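Local coordinates for flavin-nucleotide-binding protein (Azotobacter vinelandii, PDB 6RK0) that binds FAD and heme b as a flavocytochrome and probably acts as a low-potential terminal oxidase associated with the iron-only nitrogenase, at residues Ile100-Tyr105 against Pro178-Glu183; Val114-Arg119 against Ala167-Lys172; Ala127-Lys132 against Lys154-Thr159. All blocks are in the same frame, centred on the assembly; numbering follows the deposited sequence.

Contact 1 (Ile100-Tyr105 against Pro178-Glu183). With HEM (protoporphyrin IX containing Fe), chain H.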
# COMPACT_ATOMS: atom_id res chain seq x y z
N ILE A 100 -19.53 2.15 -6.18
CA ILE A 100 -20.79 2.02 -5.47
C ILE A 100 -21.81 1.41 -6.43
O ILE A 100 -22.19 2.02 -7.43
CB ILE A 100 -21.27 3.40 -5.01
CG1 ILE A 100 -20.25 4.03 -4.04
CG2 ILE A 100 -22.64 3.33 -4.36
CD1 ILE A 100 -20.41 5.48 -3.77
N ALA A 101 -22.23 0.19 -6.14
CA ALA A 101 -23.15 -0.56 -6.97
C ALA A 101 -24.54 -0.59 -6.33
O ALA A 101 -24.74 -0.18 -5.19
CB ALA A 101 -22.63 -1.97 -7.18
N ARG A 102 -25.51 -1.13 -7.08
CA ARG A 102 -26.88 -1.30 -6.59
C ARG A 102 -27.01 -2.43 -5.60
O ARG A 102 -27.95 -2.42 -4.80
CB ARG A 102 -27.80 -1.54 -7.79
CG ARG A 102 -27.88 -0.38 -8.73
CD ARG A 102 -28.30 -0.77 -10.15
NE ARG A 102 -28.31 0.37 -11.03
CZ ARG A 102 -27.23 0.96 -11.53
NH1 ARG A 102 -26.02 0.38 -11.40
NH2 ARG A 102 -27.34 2.06 -12.25
N SER A 103 -26.12 -3.43 -5.65
CA SER A 103 -26.05 -4.49 -4.66
C SER A 103 -24.72 -4.42 -3.94
O SER A 103 -23.69 -4.08 -4.54
CB SER A 103 -26.25 -5.87 -5.28
OG SER A 103 -25.10 -6.28 -6.00
N ALA A 104 -24.73 -4.79 -2.66
CA ALA A 104 -23.50 -4.82 -1.88
C ALA A 104 -22.46 -5.74 -2.51
O ALA A 104 -21.26 -5.41 -2.55
CB ALA A 104 -23.83 -5.26 -0.46
N TYR A 105 -22.90 -6.89 -3.02
CA TYR A 105 -22.02 -7.89 -3.59
C TYR A 105 -21.20 -7.32 -4.73
O TYR A 105 -20.09 -7.80 -4.97
CB TYR A 105 -22.91 -9.03 -4.11
CG TYR A 105 -22.22 -10.24 -4.65
CD1 TYR A 105 -21.67 -11.19 -3.80
CD2 TYR A 105 -22.17 -10.48 -6.01
CE1 TYR A 105 -21.11 -12.36 -4.26
CE2 TYR A 105 -21.59 -11.66 -6.50
CZ TYR A 105 -21.07 -12.59 -5.61
OH TYR A 105 -20.49 -13.78 -6.06
N PRO A 178 -19.66 1.18 -12.03
CA PRO A 178 -20.09 -0.11 -11.46
C PRO A 178 -20.63 -1.03 -12.54
O PRO A 178 -21.13 -0.59 -13.59
CB PRO A 178 -21.20 0.28 -10.46
CG PRO A 178 -21.47 1.64 -10.69
CD PRO A 178 -20.43 2.29 -11.47
N LEU A 179 -20.55 -2.33 -12.24
CA LEU A 179 -21.12 -3.39 -13.09
C LEU A 179 -22.03 -4.26 -12.23
O LEU A 179 -21.60 -5.17 -11.54
CB LEU A 179 -20.01 -4.21 -13.74
CG LEU A 179 -19.21 -3.45 -14.81
CD1 LEU A 179 -17.91 -4.15 -15.12
CD2 LEU A 179 -20.03 -3.29 -16.09
N ASP A 180 -23.32 -3.95 -12.26
CA ASP A 180 -24.31 -4.68 -11.50
C ASP A 180 -24.82 -5.88 -12.30
O ASP A 180 -24.69 -5.97 -13.53
CB ASP A 180 -25.48 -3.77 -11.13
CG ASP A 180 -25.21 -3.01 -9.83
OD1 ASP A 180 -25.08 -3.70 -8.78
OD2 ASP A 180 -25.12 -1.76 -9.86
N ASP A 181 -25.41 -6.83 -11.58
CA ASP A 181 -26.19 -7.87 -12.25
C ASP A 181 -27.24 -7.18 -13.12
O ASP A 181 -27.88 -6.22 -12.69
CB ASP A 181 -26.93 -8.71 -11.20
CG ASP A 181 -26.04 -9.47 -10.28
OD1 ASP A 181 -24.82 -9.60 -10.49
OD2 ASP A 181 -26.60 -10.00 -9.27
N GLU A 182 -27.46 -7.71 -14.32
CA GLU A 182 -28.37 -7.04 -15.24
C GLU A 182 -29.77 -6.92 -14.67
O GLU A 182 -30.49 -5.95 -14.97
CB GLU A 182 -28.38 -7.76 -16.58
CG GLU A 182 -27.19 -7.41 -17.44
CD GLU A 182 -27.03 -5.90 -17.73
OE1 GLU A 182 -28.03 -5.17 -17.86
OE2 GLU A 182 -25.87 -5.44 -17.85
N GLU A 183 -30.19 -7.90 -13.87
CA GLU A 183 -31.53 -7.81 -13.33
C GLU A 183 -31.69 -6.74 -12.26
O GLU A 183 -32.82 -6.52 -11.84
CB GLU A 183 -31.98 -9.16 -12.79
CG GLU A 183 -31.08 -9.67 -11.70
CD GLU A 183 -29.97 -10.62 -12.19
OE1 GLU A 183 -29.34 -10.40 -13.27
OE2 GLU A 183 -29.73 -11.62 -11.47
CHA HEM H . -14.34 -9.45 -4.31
CHB HEM H . -14.35 -4.82 -3.09
CHC HEM H . -18.33 -5.52 -0.52
CHD HEM H . -18.51 -10.09 -2.00
C1A HEM H . -14.00 -8.12 -4.21
C2A HEM H . -12.85 -7.53 -4.87
C3A HEM H . -12.85 -6.23 -4.54
C4A HEM H . -14.00 -6.01 -3.66
CMA HEM H . -11.91 -5.09 -4.93
CAA HEM H . -11.88 -8.24 -5.80
CBA HEM H . -12.42 -8.38 -7.23
CGA HEM H . -11.26 -8.70 -8.13
O1A HEM H . -10.84 -7.82 -8.94
O2A HEM H . -10.69 -9.82 -8.04
C1B HEM H . -15.45 -4.59 -2.28
C2B HEM H . -15.78 -3.33 -1.66
C3B HEM H . -16.87 -3.53 -0.94
C4B HEM H . -17.26 -4.92 -1.13
CMB HEM H . -14.98 -2.04 -1.78
CAB HEM H . -17.69 -2.60 -0.06
CBB HEM H . -17.59 -1.28 0.01
C1C HEM H . -18.72 -6.84 -0.67
C2C HEM H . -19.87 -7.45 -0.07
C3C HEM H . -19.97 -8.69 -0.50
C4C HEM H . -18.84 -8.89 -1.41
CMC HEM H . -20.75 -6.76 0.96
CAC HEM H . -21.00 -9.75 -0.22
CBC HEM H . -22.28 -9.41 -0.06
C1D HEM H . -17.35 -10.34 -2.71
C2D HEM H . -16.98 -11.61 -3.29
C3D HEM H . -15.82 -11.42 -3.94
C4D HEM H . -15.46 -10.02 -3.77
CMD HEM H . -17.77 -12.91 -3.16
CAD HEM H . -15.06 -12.43 -4.79
CBD HEM H . -15.48 -12.27 -6.27
CGD HEM H . -14.98 -13.44 -7.08
O1D HEM H . -13.76 -13.47 -7.41
O2D HEM H . -15.77 -14.34 -7.44
NA HEM H . -14.70 -7.19 -3.48
NB HEM H . -16.38 -5.55 -1.96
NC HEM H . -18.08 -7.75 -1.48
ND HEM H . -16.41 -9.37 -3.03
FE HEM H . -16.37 -7.47 -2.46
O HOH W 1 -25.80 -6.18 -8.73
O HOH W 2 -17.48 -7.04 -4.18

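Contact 2 (Val114-Arg119 against Ala167-Lys172). With FAD (flavin-adenine dinucleotide), chain G.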
# COMPACT_ATOMS: atom_id res chain seq x y z
N VAL A 114 0.25 -4.44 -9.55
CA VAL A 114 1.19 -5.36 -10.17
C VAL A 114 1.90 -6.15 -9.09
O VAL A 114 2.23 -5.61 -8.03
CB VAL A 114 2.17 -4.65 -11.13
CG1 VAL A 114 2.99 -3.58 -10.39
CG2 VAL A 114 3.08 -5.66 -11.87
N MET A 115 2.10 -7.44 -9.36
CA MET A 115 2.91 -8.32 -8.52
C MET A 115 4.08 -8.78 -9.38
O MET A 115 3.89 -9.30 -10.49
CB MET A 115 2.13 -9.53 -8.01
CG MET A 115 1.01 -9.14 -7.07
SD MET A 115 0.13 -10.61 -6.52
CE MET A 115 -1.18 -9.88 -5.54
N LEU A 116 5.28 -8.61 -8.84
CA LEU A 116 6.53 -9.10 -9.42
C LEU A 116 7.05 -10.22 -8.56
O LEU A 116 7.18 -10.08 -7.33
CB LEU A 116 7.60 -7.99 -9.42
CG LEU A 116 7.25 -6.68 -10.08
CD1 LEU A 116 8.42 -5.74 -10.03
CD2 LEU A 116 6.73 -6.85 -11.50
N LEU A 117 7.34 -11.36 -9.18
CA LEU A 117 7.80 -12.53 -8.45
C LEU A 117 9.22 -12.90 -8.86
O LEU A 117 9.63 -12.70 -10.01
CB LEU A 117 6.92 -13.75 -8.77
CG LEU A 117 5.45 -13.59 -8.41
CD1 LEU A 117 4.76 -14.90 -8.51
CD2 LEU A 117 5.16 -12.86 -7.07
N GLY A 118 9.94 -13.49 -7.92
CA GLY A 118 11.19 -14.14 -8.27
C GLY A 118 12.28 -13.89 -7.26
O GLY A 118 12.05 -13.54 -6.11
N ARG A 119 13.51 -14.12 -7.72
CA ARG A 119 14.67 -14.08 -6.85
C ARG A 119 15.35 -12.73 -7.03
O ARG A 119 15.91 -12.44 -8.10
CB ARG A 119 15.62 -15.23 -7.18
CG ARG A 119 16.76 -15.41 -6.21
CD ARG A 119 16.31 -15.82 -4.83
NE ARG A 119 15.49 -17.02 -4.81
CZ ARG A 119 15.92 -18.22 -4.43
NH1 ARG A 119 17.19 -18.40 -4.04
NH2 ARG A 119 15.05 -19.24 -4.42
N ALA A 167 10.14 -9.20 -15.20
CA ALA A 167 9.62 -10.09 -16.23
C ALA A 167 8.49 -10.99 -15.72
O ALA A 167 7.55 -11.26 -16.46
CB ALA A 167 10.75 -10.94 -16.77
N GLU A 168 8.59 -11.50 -14.49
CA GLU A 168 7.60 -12.46 -14.00
C GLU A 168 6.54 -11.66 -13.24
O GLU A 168 6.53 -11.58 -12.02
CB GLU A 168 8.23 -13.55 -13.15
CG GLU A 168 7.27 -14.70 -12.97
CD GLU A 168 7.73 -15.81 -12.06
OE1 GLU A 168 8.84 -15.74 -11.49
OE2 GLU A 168 6.95 -16.76 -11.87
N ALA A 169 5.67 -11.02 -14.02
CA ALA A 169 4.74 -10.02 -13.50
C ALA A 169 3.31 -10.30 -13.93
O ALA A 169 3.04 -10.65 -15.08
CB ALA A 169 5.10 -8.62 -14.06
N SER A 170 2.38 -10.05 -13.00
CA SER A 170 0.96 -10.02 -13.30
C SER A 170 0.41 -8.67 -12.88
O SER A 170 0.77 -8.14 -11.82
CB SER A 170 0.21 -11.13 -12.59
OG SER A 170 0.44 -11.10 -11.20
N CYS A 171 -0.50 -8.12 -13.70
CA CYS A 171 -1.24 -6.94 -13.31
C CYS A 171 -2.73 -7.21 -13.28
O CYS A 171 -3.23 -8.06 -14.04
CB CYS A 171 -1.03 -5.76 -14.26
SG CYS A 171 0.65 -5.43 -14.74
N LYS A 172 -3.45 -6.45 -12.46
CA LYS A 172 -4.89 -6.34 -12.56
C LYS A 172 -5.22 -4.86 -12.54
O LYS A 172 -4.62 -4.10 -11.77
CB LYS A 172 -5.66 -7.08 -11.43
CG LYS A 172 -5.58 -8.59 -11.53
CD LYS A 172 -6.19 -9.30 -10.34
CE LYS A 172 -7.73 -9.27 -10.24
NZ LYS A 172 -8.19 -9.98 -9.01
PA FAD G . -5.69 -15.64 -7.86
O1A FAD G . -6.32 -15.29 -9.15
O2A FAD G . -5.94 -17.01 -7.31
O5B FAD G . -4.13 -15.36 -7.94
C5B FAD G . -3.34 -16.01 -8.96
C4B FAD G . -2.28 -15.06 -9.44
O4B FAD G . -2.90 -13.87 -9.97
C3B FAD G . -1.34 -14.52 -8.38
O3B FAD G . -0.35 -15.46 -8.01
C2B FAD G . -0.82 -13.24 -9.03
O2B FAD G . 0.23 -13.56 -9.90
C1B FAD G . -2.05 -12.75 -9.79
N9A FAD G . -2.81 -11.73 -9.06
C8A FAD G . -3.79 -11.90 -8.14
N7A FAD G . -4.22 -10.78 -7.61
C5A FAD G . -3.45 -9.81 -8.22
C6A FAD G . -3.42 -8.40 -8.09
N6A FAD G . -4.19 -7.70 -7.24
N1A FAD G . -2.52 -7.72 -8.84
C2A FAD G . -1.73 -8.41 -9.67
N3A FAD G . -1.66 -9.73 -9.88
C4A FAD G . -2.58 -10.37 -9.12
N1 FAD G . -9.83 -8.58 -3.28
C2 FAD G . -10.78 -9.01 -2.40
O2 FAD G . -11.17 -10.18 -2.38
N3 FAD G . -11.32 -8.13 -1.49
C4 FAD G . -10.98 -6.82 -1.37
O4 FAD G . -11.45 -6.11 -0.48
C4X FAD G . -10.01 -6.36 -2.34
N5 FAD G . -9.64 -5.07 -2.32
C5X FAD G . -8.65 -4.67 -3.21
C6 FAD G . -8.19 -3.34 -3.17
C7 FAD G . -7.18 -2.89 -4.01
C7M FAD G . -6.72 -1.45 -3.96
C8 FAD G . -6.59 -3.81 -4.92
C8M FAD G . -5.45 -3.41 -5.78
C9 FAD G . -7.07 -5.11 -4.98
C9A FAD G . -8.07 -5.56 -4.14
N10 FAD G . -8.57 -6.88 -4.19
C10 FAD G . -9.48 -7.32 -3.24
C1' FAD G . -8.05 -7.88 -5.14
C2' FAD G . -6.98 -8.75 -4.52
O2' FAD G . -5.74 -8.07 -4.55
C3' FAD G . -6.85 -10.06 -5.30
O3' FAD G . -6.56 -9.78 -6.66
C4' FAD G . -8.10 -10.93 -5.21
O4' FAD G . -8.49 -11.08 -3.85
C5' FAD G . -7.84 -12.31 -5.77
O5' FAD G . -6.69 -12.89 -5.12
P FAD G . -6.36 -14.43 -5.25
O1P FAD G . -7.54 -15.29 -4.89
O2P FAD G . -5.05 -14.66 -4.52
O3P FAD G . -6.09 -14.51 -6.82
O HOH W 3 10.40 -11.24 -12.20

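Contact 3 (Ala127-Lys132 against Lys154-Thr159). With HEM (protoporphyrin IX containing Fe), chain C.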
# COMPACT_ATOMS: atom_id res chain seq x y z
N ALA A 127 30.43 0.89 -6.24
CA ALA A 127 30.33 1.95 -7.23
C ALA A 127 29.01 1.85 -7.98
O ALA A 127 28.36 2.87 -8.24
CB ALA A 127 31.52 1.89 -8.18
N VAL A 128 28.58 0.63 -8.33
CA VAL A 128 27.28 0.46 -8.96
C VAL A 128 26.16 0.87 -8.01
O VAL A 128 25.23 1.57 -8.40
CB VAL A 128 27.11 -0.99 -9.42
CG1 VAL A 128 25.71 -1.20 -10.01
CG2 VAL A 128 28.17 -1.32 -10.49
N LYS A 129 26.28 0.50 -6.75
CA LYS A 129 25.27 0.85 -5.77
C LYS A 129 25.10 2.37 -5.69
O LYS A 129 23.97 2.88 -5.69
CB LYS A 129 25.70 0.26 -4.43
CG LYS A 129 24.69 0.40 -3.35
CD LYS A 129 25.35 0.16 -1.95
CE LYS A 129 25.86 -1.24 -1.69
NZ LYS A 129 26.52 -1.20 -0.33
N ALA A 130 26.21 3.11 -5.66
CA ALA A 130 26.13 4.57 -5.58
C ALA A 130 25.46 5.15 -6.83
O ALA A 130 24.68 6.12 -6.74
CB ALA A 130 27.52 5.17 -5.36
N GLU A 131 25.76 4.58 -7.98
CA GLU A 131 25.11 5.03 -9.20
C GLU A 131 23.60 4.81 -9.13
O GLU A 131 22.82 5.69 -9.52
CB GLU A 131 25.74 4.28 -10.37
CG GLU A 131 25.27 4.78 -11.70
CD GLU A 131 26.16 4.42 -12.88
OE1 GLU A 131 27.08 3.58 -12.76
OE2 GLU A 131 25.96 4.97 -13.99
N LYS A 132 23.16 3.65 -8.64
CA LYS A 132 21.73 3.35 -8.56
C LYS A 132 21.04 4.28 -7.55
O LYS A 132 19.91 4.73 -7.80
CB LYS A 132 21.52 1.88 -8.17
CG LYS A 132 22.12 0.80 -9.03
CD LYS A 132 21.56 0.79 -10.42
CE LYS A 132 22.11 -0.31 -11.28
NZ LYS A 132 21.75 -0.01 -12.68
N LYS A 154 31.19 6.09 3.74
CA LYS A 154 30.58 5.27 4.78
C LYS A 154 29.06 5.19 4.62
O LYS A 154 28.46 4.18 5.01
CB LYS A 154 30.93 5.80 6.16
CG LYS A 154 30.14 5.21 7.32
CD LYS A 154 30.04 6.25 8.43
CE LYS A 154 28.80 6.15 9.34
NZ LYS A 154 27.72 7.05 8.76
N GLU A 155 28.42 6.24 4.11
CA GLU A 155 26.99 6.24 3.87
C GLU A 155 26.63 5.21 2.79
O GLU A 155 25.68 4.43 2.95
CB GLU A 155 26.53 7.64 3.51
CG GLU A 155 26.55 8.58 4.69
CD GLU A 155 26.37 10.05 4.36
OE1 GLU A 155 26.70 10.48 3.22
OE2 GLU A 155 25.89 10.78 5.27
N ILE A 156 27.38 5.20 1.68
CA ILE A 156 27.16 4.20 0.64
C ILE A 156 27.33 2.80 1.21
O ILE A 156 26.52 1.89 0.98
CB ILE A 156 28.11 4.45 -0.55
CG1 ILE A 156 27.87 5.81 -1.23
CG2 ILE A 156 28.06 3.25 -1.53
CD1 ILE A 156 26.50 6.00 -1.82
N GLU A 157 28.41 2.59 1.97
CA GLU A 157 28.71 1.25 2.43
C GLU A 157 27.71 0.73 3.46
O GLU A 157 27.54 -0.49 3.61
CB GLU A 157 30.14 1.16 2.92
CG GLU A 157 31.06 1.51 1.75
CD GLU A 157 32.46 0.96 1.78
OE1 GLU A 157 33.41 1.75 2.00
OE2 GLU A 157 32.63 -0.22 1.46
N ALA A 158 27.01 1.63 4.15
CA ALA A 158 26.01 1.25 5.13
C ALA A 158 24.68 0.88 4.48
O ALA A 158 23.74 0.51 5.20
CB ALA A 158 25.80 2.43 6.08
N THR A 159 24.55 1.03 3.17
CA THR A 159 23.28 0.88 2.46
C THR A 159 23.29 -0.40 1.65
O THR A 159 24.29 -0.74 1.03
CB THR A 159 23.07 2.08 1.53
OG1 THR A 159 23.24 3.30 2.26
CG2 THR A 159 21.68 2.12 0.91
CHA HEM C . 16.44 3.69 5.43
CHB HEM C . 13.76 6.55 2.68
CHC HEM C . 17.67 7.64 0.08
CHD HEM C . 20.39 5.02 3.01
C1A HEM C . 15.39 4.39 4.91
C2A HEM C . 14.03 4.33 5.44
C3A HEM C . 13.26 5.12 4.67
C4A HEM C . 14.16 5.68 3.66
CMA HEM C . 11.80 5.45 4.78
CAA HEM C . 13.58 3.54 6.67
CBA HEM C . 13.91 4.26 8.01
CGA HEM C . 13.02 3.66 9.07
O1A HEM C . 12.01 4.30 9.53
O2A HEM C . 13.29 2.47 9.47
C1B HEM C . 14.57 7.12 1.74
C2B HEM C . 14.13 7.99 0.67
C3B HEM C . 15.23 8.27 -0.05
C4B HEM C . 16.36 7.60 0.56
CMB HEM C . 12.68 8.41 0.49
CAB HEM C . 15.40 9.13 -1.28
CBB HEM C . 14.50 9.98 -1.77
C1C HEM C . 18.74 7.02 0.64
C2C HEM C . 20.08 7.12 0.16
C3C HEM C . 20.86 6.43 1.00
C4C HEM C . 20.00 5.87 2.01
CMC HEM C . 20.47 7.84 -1.13
CAC HEM C . 22.35 6.24 0.97
CBC HEM C . 23.17 7.24 0.56
C1D HEM C . 19.54 4.39 3.91
C2D HEM C . 19.96 3.46 4.92
C3D HEM C . 18.87 3.08 5.59
C4D HEM C . 17.74 3.78 5.00
CMD HEM C . 21.40 3.00 5.17
CAD HEM C . 18.79 2.17 6.81
CBD HEM C . 18.84 3.01 8.11
CGD HEM C . 18.98 2.11 9.32
O1D HEM C . 17.97 1.60 9.84
O2D HEM C . 20.13 1.87 9.77
NA HEM C . 15.45 5.23 3.82
NB HEM C . 15.93 6.90 1.67
NC HEM C . 18.71 6.27 1.77
ND HEM C . 18.19 4.58 3.97
FE HEM C . 17.10 5.71 2.79
O HOH W 4 28.30 -2.33 1.72
O HOH W 5 17.38 7.34 4.11

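Contact 1 (Ile100-Tyr105 against Pro178-Glu183)
Asp180 OD2 is gripped twice by one residue. The backbone N of Arg102 reaches OD2 on its syn side at 2.9 Å, in a nearly straight bond (170° at the hydrogen), while Arg102 NH1 comes to the anti side of OD2 at 2.8 Å and makes a salt bridge. This is a loop-to-loop contact in the FMN-binding split-barrel fold, joining the connection after strand 88-100 to the long excursion after strand 169-174. The Arg102 side chain sets off beside its own N (chi1 -64° for CG), then runs extended to NE, with CB, CG and CD alongside the same oxygen. The guanidinium and carboxylate planes stand 87° apart, which fits a single-oxygen bond rather than a two-pronged one. NH1 has a second partner in Asp206 of the second subunit, so one positive group is shared by two acids across the dimer interface.

The other oxygen, Asp180 OD1, accepts a weak bond from Ser103 N at 3.3 Å. A water also donates to Asp180 OD1, at 2.6 Å, and in turn accepts from Ser103 OG and Asp181 N. Aspartate suits this place because its carboxylate, on a short side chain, can take the N-H groups of Arg102 and Ser103 as well as the arginine tip. Small and stiff residues fill in beside it: the methyl of Ala101 lies 3.4 Å from Asp180 OD1, and Pro178 CB packs 4.2 Å from Ala101 CB.

Farther along, the chain reaches the heme. Tyr105 meets a heme methyl obliquely with its ring, and Tyr105 O accepts a hydrogen bond at 2.8 Å from a water whose oxygen is bound to the heme iron at 2.1 Å.

Contact 2 (Val114-Arg119 against Ala167-Lys172)
Ser170 and Met115, facing each other across two antiparallel strands, are turned by their torsions onto the adenosine of FAD: Ser170 OG sits between its backbone N and carbonyl carbon (chi1 55°), and Met115 CG lies beside its own N (chi1 -65°), the chain extended beyond. They form a hydrogen-bonded pair, Met115 N to Ser170 O at 2.9 Å and Ser170 N to Met115 O at 3.0 Å. Small and able both to give and to accept, Ser170 OG takes a bond from ribose O2B and donates to adenine N3A at 2.8 Å. The flexible, apolar methionine lays CE 3.5 Å above C5A of the adenine. On the opposite face Lys172 CD approaches C5A equally closely, sandwiching the ring, while Lys172 NZ binds FAD O3' at 2.9 Å and also a heme propionate. The other face of the sheet is apolar, with Leu116 CD2 3.5 Å from Ala169 CB. Helix 32-40 covers Val114, Ala169 and Cys171 on that face, while strand 88-100 flanks strand 108-118 and strand 28-29 pairs with strand 169-174.

Contact 3 (Ala127-Lys132 against Lys154-Thr159)
Ala130 and Ile156 mark where the first turns of helix 126-140 come nearest the short helix 153-157, their CA atoms 6.3 Å apart. That closeness suits alanine, whose CB meets Ile156 CD1 at 3.8 Å, the branched isoleucine filling the space beside it. Next to this apolar touch, Lys129 leaves its helix with CG anti to the backbone N (chi1 -174°) and then bends at chi3, bringing CE beside the carbonyl of Thr159. NZ donates to Thr159 O at 2.7 Å, almost straight on to the carbonyl (174° at the oxygen). A weak bond from Lys129 NZ to Ile156 O, at 3.4 Å, adds a second carbonyl, and a water links NZ weakly to Glu157 O. The ammonium also forms a salt bridge with Glu126. Lysine suits the site because its long chain ends in an ammonium whose three N-H groups can be divided among these acceptors, two of them weakly bound; an alanine here would probably leave Thr159 O without its close donor and Glu126 without its opposite charge. Thr159 OG1 donates to Glu155 O at 2.8 Å and lies against heme carbon CAC; with Ala158 it lines the heme pocket, so the helix pair packs behind that wall. Thr159 opens strand 159-165, paired with strand 68-74 of the iron ligand His72, while Leu133 of helix 126-140 packs on Ile156 and Thr159.

In the fold
Along the chain the contacts enclose one another: the first segments come in the order contact 1, contact 2, contact 3, and the second segments in reverse. Strand 108-118 starts soon after the first loop of contact 1 and carries half of contact 2; strand 159-165 leads from contact 3 back to contact 2. All belong to one curled antiparallel sheet and its connections. The centres of contacts 1 and 2 lie about 30 Å apart, those of 2 and 3 about 27 Å, and those of 1 and 3 about 52 Å. Contacts 1 and 2 serve one heme and its FAD, contact 3 the other heme, so each cofactor site of the dimer draws on both subunits.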